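Local structure of delta toxin (Clostridium perfringens, 2YGT) at residues 27-32 with 145-150; 63-68 with 279-284; 124-129 with 230-235. The protein probably acts as a secreted haemolysin of the leukocidin/haemolysin type that perforates host cell membranes by forming beta-barrel pores. All blocks are in the same frame, centred on the assembly; numbering follows the deposited sequence.

Contact 1: residues 27-32 with 145-150; sequences KQIRKY and NYAVSK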
loop_
_atom_site.group_PDB
_atom_site.type_symbol
_atom_site.label_atom_id
_atom_site.label_comp_id
_atom_site.label_asym_id
_atom_site.label_seq_id
_atom_site.Cartn_x
_atom_site.Cartn_y
_atom_site.Cartn_z
ATOM N N LYS A 27 1.690 -32.831 14.034
ATOM C CA LYS A 27 0.641 -31.831 14.205
ATOM C C LYS A 27 0.227 -31.232 12.864
ATOM O O LYS A 27 1.070 -30.868 12.045
ATOM C CB LYS A 27 1.086 -30.735 15.174
ATOM C CG LYS A 27 1.415 -31.245 16.568
ATOM C CD LYS A 27 1.595 -30.102 17.554
ATOM C CE LYS A 27 2.063 -30.609 18.911
ATOM N NZ LYS A 27 2.219 -29.505 19.900
ATOM N N GLN A 28 -1.080 -31.134 12.647
ATOM C CA GLN A 28 -1.608 -30.698 11.360
ATOM C C GLN A 28 -2.528 -29.486 11.478
ATOM O O GLN A 28 -3.359 -29.409 12.381
ATOM C CB GLN A 28 -2.342 -31.856 10.677
ATOM C CG GLN A 28 -3.202 -31.448 9.497
ATOM C CD GLN A 28 -3.818 -32.641 8.789
ATOM O OE1 GLN A 28 -3.216 -33.713 8.718
ATOM N NE2 GLN A 28 -5.024 -32.458 8.260
ATOM N N ILE A 29 -2.363 -28.539 10.560
ATOM C CA ILE A 29 -3.238 -27.374 10.489
ATOM C C ILE A 29 -3.689 -27.137 9.048
ATOM O O ILE A 29 -3.096 -27.664 8.107
ATOM C CB ILE A 29 -2.545 -26.105 11.022
ATOM C CG1 ILE A 29 -1.499 -25.603 10.023
ATOM C CG2 ILE A 29 -1.924 -26.366 12.391
ATOM C CD1 ILE A 29 -0.770 -24.364 10.481
ATOM N N ARG A 30 -4.741 -26.345 8.875
ATOM C CA ARG A 30 -5.274 -26.090 7.543
ATOM C C ARG A 30 -5.339 -24.599 7.233
ATOM O O ARG A 30 -5.507 -23.776 8.131
ATOM C CB ARG A 30 -6.656 -26.730 7.388
ATOM C CG ARG A 30 -6.676 -28.207 7.749
ATOM C CD ARG A 30 -7.836 -28.937 7.095
ATOM N NE ARG A 30 -7.666 -30.386 7.178
ATOM C CZ ARG A 30 -8.358 -31.264 6.460
ATOM N NH1 ARG A 30 -9.273 -30.846 5.595
ATOM N NH2 ARG A 30 -8.133 -32.563 6.602
ATOM N N LYS A 31 -5.198 -24.261 5.955
ATOM C CA LYS A 31 -5.253 -22.872 5.516
ATOM C C LYS A 31 -6.253 -22.700 4.380
ATOM O O LYS A 31 -6.148 -23.359 3.346
ATOM C CB LYS A 31 -3.871 -22.395 5.066
ATOM C CG LYS A 31 -3.843 -20.940 4.628
ATOM C CD LYS A 31 -2.500 -20.558 4.028
ATOM C CE LYS A 31 -2.342 -21.116 2.624
ATOM N NZ LYS A 31 -1.098 -20.625 1.977
ATOM N N TYR A 32 -7.224 -21.814 4.581
ATOM C CA TYR A 32 -8.245 -21.551 3.575
ATOM C C TYR A 32 -8.048 -20.171 2.964
ATOM O O TYR A 32 -7.922 -19.180 3.682
ATOM C CB TYR A 32 -9.645 -21.656 4.190
ATOM C CG TYR A 32 -9.929 -22.999 4.822
ATOM C CD1 TYR A 32 -10.469 -24.039 4.077
ATOM C CD2 TYR A 32 -9.650 -23.228 6.163
ATOM C CE1 TYR A 32 -10.728 -25.274 4.652
ATOM C CE2 TYR A 32 -9.905 -24.457 6.748
ATOM C CZ TYR A 32 -10.444 -25.477 5.988
ATOM O OH TYR A 32 -10.695 -26.699 6.569
ATOM N N ASN A 145 11.498 -22.630 8.013
ATOM C CA ASN A 145 10.477 -23.670 8.093
ATOM C C ASN A 145 9.270 -23.262 8.936
ATOM O O ASN A 145 8.965 -23.891 9.950
ATOM C CB ASN A 145 11.080 -24.974 8.623
ATOM N N TYR A 146 8.592 -22.200 8.514
ATOM C CA TYR A 146 7.351 -21.782 9.155
ATOM C C TYR A 146 6.182 -22.568 8.573
ATOM O O TYR A 146 6.199 -22.945 7.403
ATOM C CB TYR A 146 7.119 -20.277 8.974
ATOM C CG TYR A 146 8.013 -19.403 9.830
ATOM C CD1 TYR A 146 7.700 -19.147 11.162
ATOM C CD2 TYR A 146 9.165 -18.828 9.307
ATOM C CE1 TYR A 146 8.510 -18.345 11.949
ATOM C CE2 TYR A 146 9.984 -18.023 10.086
ATOM C CZ TYR A 146 9.652 -17.787 11.406
ATOM O OH TYR A 146 10.460 -16.990 12.186
ATOM N N ALA A 147 5.170 -22.819 9.396
ATOM C CA ALA A 147 3.994 -23.552 8.945
ATOM C C ALA A 147 3.289 -22.811 7.810
ATOM O O ALA A 147 2.799 -23.427 6.862
ATOM C CB ALA A 147 3.044 -23.791 10.103
ATOM N N VAL A 148 3.243 -21.487 7.915
ATOM C CA VAL A 148 2.639 -20.648 6.885
ATOM C C VAL A 148 3.423 -19.353 6.733
ATOM O O VAL A 148 3.632 -18.631 7.704
ATOM C CB VAL A 148 1.183 -20.276 7.237
ATOM C CG1 VAL A 148 0.585 -19.399 6.144
ATOM C CG2 VAL A 148 0.341 -21.522 7.450
ATOM N N SER A 149 3.863 -19.056 5.516
ATOM C CA SER A 149 4.513 -17.777 5.259
ATOM C C SER A 149 3.883 -17.090 4.055
ATOM O O SER A 149 3.648 -17.717 3.022
ATOM C CB SER A 149 6.019 -17.948 5.055
ATOM O OG SER A 149 6.327 -18.184 3.697
ATOM N N LYS A 150 3.602 -15.800 4.201
ATOM C CA LYS A 150 2.987 -15.017 3.140
ATOM C C LYS A 150 3.900 -13.860 2.746
ATOM O O LYS A 150 4.282 -13.043 3.585
ATOM C CB LYS A 150 1.617 -14.501 3.590
ATOM C CG LYS A 150 0.931 -13.579 2.596
ATOM C CD LYS A 150 0.813 -14.227 1.228
ATOM C CE LYS A 150 0.230 -13.263 0.207
ATOM N NZ LYS A 150 0.440 -13.741 -1.189
#

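Contact 2: residues 63-68 with 279-284; sequences TIISLK and FELDWE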
loop_
_atom_site.group_PDB
_atom_site.type_symbol
_atom_site.label_atom_id
_atom_site.label_comp_id
_atom_site.label_asym_id
_atom_site.label_seq_id
_atom_site.Cartn_x
_atom_site.Cartn_y
_atom_site.Cartn_z
ATOM N N THR A 63 -6.241 -15.008 10.967
ATOM C CA THR A 63 -6.421 -14.782 9.539
ATOM C C THR A 63 -5.424 -13.752 9.016
ATOM O O THR A 63 -5.353 -12.630 9.515
ATOM C CB THR A 63 -7.848 -14.318 9.208
ATOM O OG1 THR A 63 -8.788 -15.306 9.648
ATOM C CG2 THR A 63 -8.002 -14.120 7.709
ATOM N N ILE A 64 -4.653 -14.147 8.010
ATOM C CA ILE A 64 -3.682 -13.257 7.396
ATOM C C ILE A 64 -4.303 -12.593 6.176
ATOM O O ILE A 64 -4.869 -13.269 5.319
ATOM C CB ILE A 64 -2.415 -14.017 6.973
ATOM C CG1 ILE A 64 -1.819 -14.758 8.169
ATOM C CG2 ILE A 64 -1.395 -13.060 6.380
ATOM C CD1 ILE A 64 -0.692 -15.708 7.805
ATOM N N ILE A 65 -4.206 -11.270 6.101
ATOM C CA ILE A 65 -4.795 -10.533 4.987
ATOM C C ILE A 65 -3.760 -9.773 4.160
ATOM O O ILE A 65 -3.038 -8.919 4.672
ATOM C CB ILE A 65 -5.883 -9.560 5.468
ATOM C CG1 ILE A 65 -6.995 -10.334 6.181
ATOM C CG2 ILE A 65 -6.440 -8.758 4.297
ATOM C CD1 ILE A 65 -8.019 -9.450 6.845
ATOM N N SER A 66 -3.699 -10.101 2.875
ATOM C CA SER A 66 -2.835 -9.395 1.943
ATOM C C SER A 66 -3.649 -8.371 1.158
ATOM O O SER A 66 -4.635 -8.710 0.505
ATOM C CB SER A 66 -2.149 -10.378 0.989
ATOM O OG SER A 66 -1.467 -9.691 -0.046
ATOM N N LEU A 67 -3.229 -7.115 1.238
ATOM C CA LEU A 67 -3.896 -6.022 0.547
ATOM C C LEU A 67 -3.110 -5.618 -0.699
ATOM O O LEU A 67 -1.959 -5.191 -0.603
ATOM C CB LEU A 67 -4.041 -4.837 1.502
ATOM C CG LEU A 67 -4.769 -3.563 1.086
ATOM C CD1 LEU A 67 -5.171 -2.783 2.328
ATOM C CD2 LEU A 67 -3.906 -2.706 0.173
ATOM N N LYS A 68 -3.730 -5.765 -1.867
ATOM C CA LYS A 68 -3.115 -5.337 -3.124
ATOM C C LYS A 68 -4.015 -4.330 -3.827
ATOM O O LYS A 68 -5.210 -4.564 -3.989
ATOM C CB LYS A 68 -2.857 -6.529 -4.048
ATOM C CG LYS A 68 -1.758 -7.460 -3.574
ATOM N N PHE A 279 -15.399 -4.642 3.932
ATOM C CA PHE A 279 -15.335 -6.084 3.718
ATOM C C PHE A 279 -15.775 -6.833 4.967
ATOM O O PHE A 279 -15.430 -6.444 6.080
ATOM C CB PHE A 279 -13.913 -6.513 3.345
ATOM C CG PHE A 279 -13.513 -6.148 1.947
ATOM C CD1 PHE A 279 -13.974 -6.884 0.867
ATOM C CD2 PHE A 279 -12.668 -5.078 1.710
ATOM C CE1 PHE A 279 -13.605 -6.554 -0.421
ATOM C CE2 PHE A 279 -12.296 -4.745 0.423
ATOM C CZ PHE A 279 -12.764 -5.482 -0.643
ATOM N N GLU A 280 -16.542 -7.902 4.781
ATOM C CA GLU A 280 -16.916 -8.761 5.895
ATOM C C GLU A 280 -16.128 -10.059 5.849
ATOM O O GLU A 280 -15.984 -10.672 4.790
ATOM C CB GLU A 280 -18.417 -9.067 5.900
ATOM C CG GLU A 280 -18.849 -9.880 7.120
ATOM C CD GLU A 280 -20.346 -10.138 7.178
ATOM O OE1 GLU A 280 -20.828 -11.051 6.473
ATOM O OE2 GLU A 280 -21.043 -9.428 7.933
ATOM N N LEU A 281 -15.613 -10.462 7.007
ATOM C CA LEU A 281 -14.944 -11.747 7.149
ATOM C C LEU A 281 -15.878 -12.767 7.789
ATOM O O LEU A 281 -16.392 -12.555 8.888
ATOM C CB LEU A 281 -13.671 -11.615 7.988
ATOM C CG LEU A 281 -12.402 -11.107 7.303
ATOM C CD1 LEU A 281 -12.514 -9.629 6.972
ATOM C CD2 LEU A 281 -11.197 -11.359 8.190
ATOM N N ASP A 282 -16.103 -13.869 7.088
ATOM C CA ASP A 282 -16.827 -14.988 7.664
ATOM C C ASP A 282 -15.804 -16.037 8.092
ATOM O O ASP A 282 -15.239 -16.744 7.259
ATOM C CB ASP A 282 -17.827 -15.561 6.657
ATOM C CG ASP A 282 -18.835 -16.489 7.302
ATOM O OD1 ASP A 282 -18.435 -17.290 8.173
ATOM O OD2 ASP A 282 -20.028 -16.418 6.938
ATOM N N TRP A 283 -15.555 -16.113 9.394
ATOM C CA TRP A 283 -14.528 -16.999 9.930
ATOM C C TRP A 283 -14.954 -18.466 9.926
ATOM O O TRP A 283 -14.126 -19.356 10.108
ATOM C CB TRP A 283 -14.138 -16.575 11.346
ATOM C CG TRP A 283 -13.546 -15.199 11.428
ATOM C CD1 TRP A 283 -14.191 -14.014 11.216
ATOM C CD2 TRP A 283 -12.196 -14.862 11.765
ATOM N NE1 TRP A 283 -13.324 -12.961 11.395
ATOM C CE2 TRP A 283 -12.090 -13.458 11.733
ATOM C CE3 TRP A 283 -11.061 -15.616 12.089
ATOM C CZ2 TRP A 283 -10.900 -12.790 12.008
ATOM C CZ3 TRP A 283 -9.878 -14.950 12.365
ATOM C CH2 TRP A 283 -9.807 -13.554 12.323
ATOM N N GLU A 284 -16.244 -18.717 9.727
ATOM C CA GLU A 284 -16.737 -20.090 9.657
ATOM C C GLU A 284 -16.623 -20.621 8.237
ATOM O O GLU A 284 -16.129 -21.726 8.014
ATOM C CB GLU A 284 -18.186 -20.187 10.135
ATOM C CG GLU A 284 -18.350 -20.324 11.643
ATOM C CD GLU A 284 -19.803 -20.527 12.057
ATOM O OE1 GLU A 284 -20.700 -20.354 11.202
ATOM O OE2 GLU A 284 -20.048 -20.859 13.237
#

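Contact 3: residues 124-129 with 230-235; sequences NTISYS and GVVLTA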
loop_
_atom_site.group_PDB
_atom_site.type_symbol
_atom_site.label_atom_id
_atom_site.label_comp_id
_atom_site.label_asym_id
_atom_site.label_seq_id
_atom_site.Cartn_x
_atom_site.Cartn_y
_atom_site.Cartn_z
ATOM N N ASN A 124 8.237 -7.902 2.134
ATOM C CA ASN A 124 7.925 -8.254 3.514
ATOM C C ASN A 124 7.412 -9.683 3.625
ATOM O O ASN A 124 6.947 -10.261 2.643
ATOM C CB ASN A 124 6.902 -7.278 4.101
ATOM C CG ASN A 124 7.395 -5.844 4.094
ATOM O OD1 ASN A 124 8.600 -5.589 4.101
ATOM N ND2 ASN A 124 6.463 -4.897 4.076
ATOM N N THR A 125 7.488 -10.247 4.824
ATOM C CA THR A 125 7.069 -11.622 5.029
ATOM C C THR A 125 6.292 -11.797 6.324
ATOM O O THR A 125 6.733 -11.359 7.385
ATOM C CB THR A 125 8.283 -12.559 5.064
ATOM O OG1 THR A 125 9.088 -12.331 3.899
ATOM C CG2 THR A 125 7.834 -14.013 5.106
ATOM N N ILE A 126 5.131 -12.435 6.225
ATOM C CA ILE A 126 4.331 -12.776 7.395
ATOM C C ILE A 126 4.354 -14.286 7.598
ATOM O O ILE A 126 3.830 -15.037 6.779
ATOM C CB ILE A 126 2.870 -12.301 7.241
ATOM C CG1 ILE A 126 2.825 -10.788 7.006
ATOM C CG2 ILE A 126 2.054 -12.680 8.470
ATOM C CD1 ILE A 126 1.424 -10.231 6.838
ATOM N N SER A 127 4.972 -14.726 8.687
ATOM C CA SER A 127 5.129 -16.151 8.944
ATOM C C SER A 127 4.361 -16.597 10.184
ATOM O O SER A 127 4.423 -15.952 11.231
ATOM C CB SER A 127 6.608 -16.499 9.091
ATOM O OG SER A 127 7.334 -16.059 7.959
ATOM N N TYR A 128 3.643 -17.706 10.050
ATOM C CA TYR A 128 2.831 -18.254 11.128
ATOM C C TYR A 128 3.399 -19.584 11.619
ATOM O O TYR A 128 3.822 -20.424 10.824
ATOM C CB TYR A 128 1.385 -18.439 10.654
ATOM C CG TYR A 128 0.452 -19.021 11.701
ATOM C CD1 TYR A 128 0.292 -20.396 11.834
ATOM C CD2 TYR A 128 -0.267 -18.194 12.556
ATOM C CE1 TYR A 128 -0.559 -20.927 12.790
ATOM C CE2 TYR A 128 -1.119 -18.715 13.514
ATOM C CZ TYR A 128 -1.262 -20.080 13.627
ATOM O OH TYR A 128 -2.107 -20.602 14.579
ATOM N N SER A 129 3.414 -19.765 12.934
ATOM C CA SER A 129 3.850 -21.022 13.529
ATOM C C SER A 129 2.678 -21.696 14.224
ATOM O O SER A 129 1.836 -21.023 14.820
ATOM C CB SER A 129 4.977 -20.783 14.536
ATOM O OG SER A 129 6.138 -20.282 13.896
ATOM N N GLY A 230 0.125 -5.757 4.388
ATOM C CA GLY A 230 -0.388 -6.931 5.074
ATOM C C GLY A 230 -0.727 -6.770 6.544
ATOM O O GLY A 230 -0.045 -6.061 7.281
ATOM N N VAL A 231 -1.789 -7.447 6.971
ATOM C CA VAL A 231 -2.165 -7.467 8.381
ATOM C C VAL A 231 -2.457 -8.884 8.859
ATOM O O VAL A 231 -2.699 -9.788 8.061
ATOM C CB VAL A 231 -3.418 -6.610 8.663
ATOM C CG1 VAL A 231 -3.229 -5.175 8.173
ATOM C CG2 VAL A 231 -4.647 -7.254 8.039
ATOM N N VAL A 232 -2.431 -9.064 10.172
ATOM C CA VAL A 232 -2.817 -10.325 10.778
ATOM C C VAL A 232 -3.915 -10.051 11.792
ATOM O O VAL A 232 -3.748 -9.218 12.682
ATOM C CB VAL A 232 -1.635 -11.010 11.499
ATOM C CG1 VAL A 232 -2.066 -12.362 12.045
ATOM C CG2 VAL A 232 -0.447 -11.168 10.564
ATOM N N LEU A 233 -5.044 -10.735 11.645
ATOM C CA LEU A 233 -6.136 -10.605 12.601
ATOM C C LEU A 233 -6.296 -11.862 13.447
ATOM O O LEU A 233 -6.116 -12.980 12.960
ATOM C CB LEU A 233 -7.459 -10.304 11.889
ATOM C CG LEU A 233 -7.731 -8.878 11.403
ATOM C CD1 LEU A 233 -6.842 -8.537 10.229
ATOM C CD2 LEU A 233 -9.191 -8.738 11.014
ATOM N N THR A 234 -6.629 -11.670 14.717
ATOM C CA THR A 234 -7.011 -12.783 15.575
ATOM C C THR A 234 -8.455 -12.615 16.023
ATOM O O THR A 234 -9.006 -11.512 15.997
ATOM C CB THR A 234 -6.106 -12.903 16.819
ATOM O OG1 THR A 234 -6.184 -11.699 17.594
ATOM C CG2 THR A 234 -4.658 -13.164 16.412
ATOM N N ALA A 235 -9.068 -13.717 16.435
ATOM C CA ALA A 235 -10.444 -13.686 16.902
ATOM C C ALA A 235 -10.695 -14.862 17.835
ATOM O O ALA A 235 -10.163 -15.951 17.616
ATOM C CB ALA A 235 -11.404 -13.721 15.717
#

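Contact 1: residues 27-32 with 145-150
Ile29 and Lys31 of strand 27-32 pack on Ala147 and Val148 of segment 145-150, where the small three-stranded sheet that probably corresponds to the prestem of leukocidin-like toxins lies against a sheet of the beta-sandwich body. At the start of strand 148-155, Ala147 and Val148 form a classic beta bulge, both facing Tyr128 on the neighbouring strand, and both bulge residues present their CB atoms to strand 27-32. The backbones stay well apart, 8.3 Å between the CA atoms of Ile29 and Ala147, and side chains span the gap.

The first kind of contact is purely apolar. Ile29 holds CG1 between its backbone N and carbonyl carbon (chi1 74°), and with chi2 fully extended the CD1 methyl is carried out to the bulge. There CD1 meets Ala147 CB at 3.9 Å, and Val148 CG2 lies a little farther off, 4.3 Å from the same Ile29 CD1. One methyl thus serves both bulge residues. Tyr128 also touches Ile29 and Val148, and Ile22 of the adjacent strand touches Val148, which adds to the burial of these aliphatic groups.

The second kind uses the hydrocarbon part of a charged chain. Lys31 begins extended, with CG anti to the backbone N, then bends at chi3 (75°), and its methylenes cross Val148 at a slant. Within its own sheet Arg30 is backbone-bonded to Asp54, and the ring of Tyr32 stacks on His286; Asp54 and His286 bind a zinc ion. Val148 divides its branches between its partners, CG2 going to Ile29 while CG1 rests 3.9 Å from Lys31 CD.

Contact 2: residues 63-68 with 279-284
The six-membered part of the Trp283 indole has Thr63 over one face: the hydroxyl OG1 sits above the CE3-CZ3-CH2 side of the ring, 2.9 Å from Trp283 CZ3, and Thr63 CB stands 3.8 Å from Trp283 CH2. The OG1 approach is very short for an oxygen over a ring carbon, so its exact length is doubtful, but the placement over the face is plain. The Ala235 methyl covers the other face, its CB 3.8 Å from Trp283 CH2; at the edge, NE1 hydrogen-bonds to Ser242 OG on strand 241-259. A chi1 of -62° sets CG beside the backbone N and brings the six-membered end of the ring to Thr63.

These side chains lie between the two sheets of the beta-sandwich body, strand 61-72 belonging to one and strand 263-282 to the other. Deeper in the same layer Ile65 and Leu281 meet end on, Ile65 CD1 lying 3.9 Å from Leu281 CD2. The same Leu281 methyl is 4.3 Å from Thr63 CG2, so it bridges two successive inward-facing residues of the strand.

At the end of the strand Asp282 forms an Asx turn: Glu284 N donates to Asp282 OD1 at 3.0 Å with an N-H...O angle of 138°. Asp282 OD2 makes a salt bridge with Lys285, next to the zinc ligand His286, and the Trp283 side chain lies about 6 Å from the bound zinc ion.

Contact 3: residues 124-129 with 230-235
Gly230 opens the contact by offering bare backbone to Ile126: the Ile126 CD1 methyl lies over the glycine, 4.1 Å from Gly230 C and 4.2 Å from Gly230 CA. Having no side chain, the glycine lets this methyl settle onto the main chain itself. The approach spills onto the next peptide, where Val231 N is 4.3 Å from Ile126 CD1. The side chain of Val231 starts away from strand 124-128 and packs on Ile65 instead, in the interior of the beta-sandwich.

Val232 turns back toward strand 124-128 and makes the side-chain part of the contact. Its CG2 meets Ile126 CG2 at 3.6 Å, a close methyl-methyl approach, and the two side chains lie alongside, pointing opposite ways. Each branch of Ile126 has its own target. With chi1 at -58°, CG1 runs beside the backbone N and sends CD1 to the glycine, while CG2, anti to that N, is given to the valine. Thr62 and Ile134 also touch Val232, and its side chain is about 4 Å from that of Asp110, a ligand of a second zinc site seen in crystals of this protein. Leu233 packs on Ile65, so alternate residues of the strand serve opposite faces of its sheet.

The two strands run nearly the same way, 18° apart with their axes 8.6 Å from each other, but they belong to different sheets: the probable prestem and the body. Across these segments the contact consists of aliphatic groups on each other and on backbone, without directional polar bonds; Tyr128 OH does make such a bond, to Asp55, outside the two segments. Such chemistry is consistent with a prestem that can come off the body, as in related toxins during pore formation.

Overall arrangement
All three contacts are buried, but they occupy different layers. Contact 2 lies in the core of the beta-sandwich, between its two sheets, whereas contacts 1 and 3 fasten the probable prestem to the outer face of one of these sheets. Strands 121-128 and 148-155 pair in the small sheet, and strands 61-72 and 224-235 pair in the body, where Thr63 and Ile65 bond to Leu233 and Val231; contacts 2 and 3 thus use opposite faces of this pair. Contact 3 sets aliphatic groups on each other and on bare backbone, contact 1 adds a lysine chain nearer the periphery, and contact 2 alone brings an aromatic ring under a hydroxyl. Contacts 1 and 2 both approach the zinc site of Asp54 and His286.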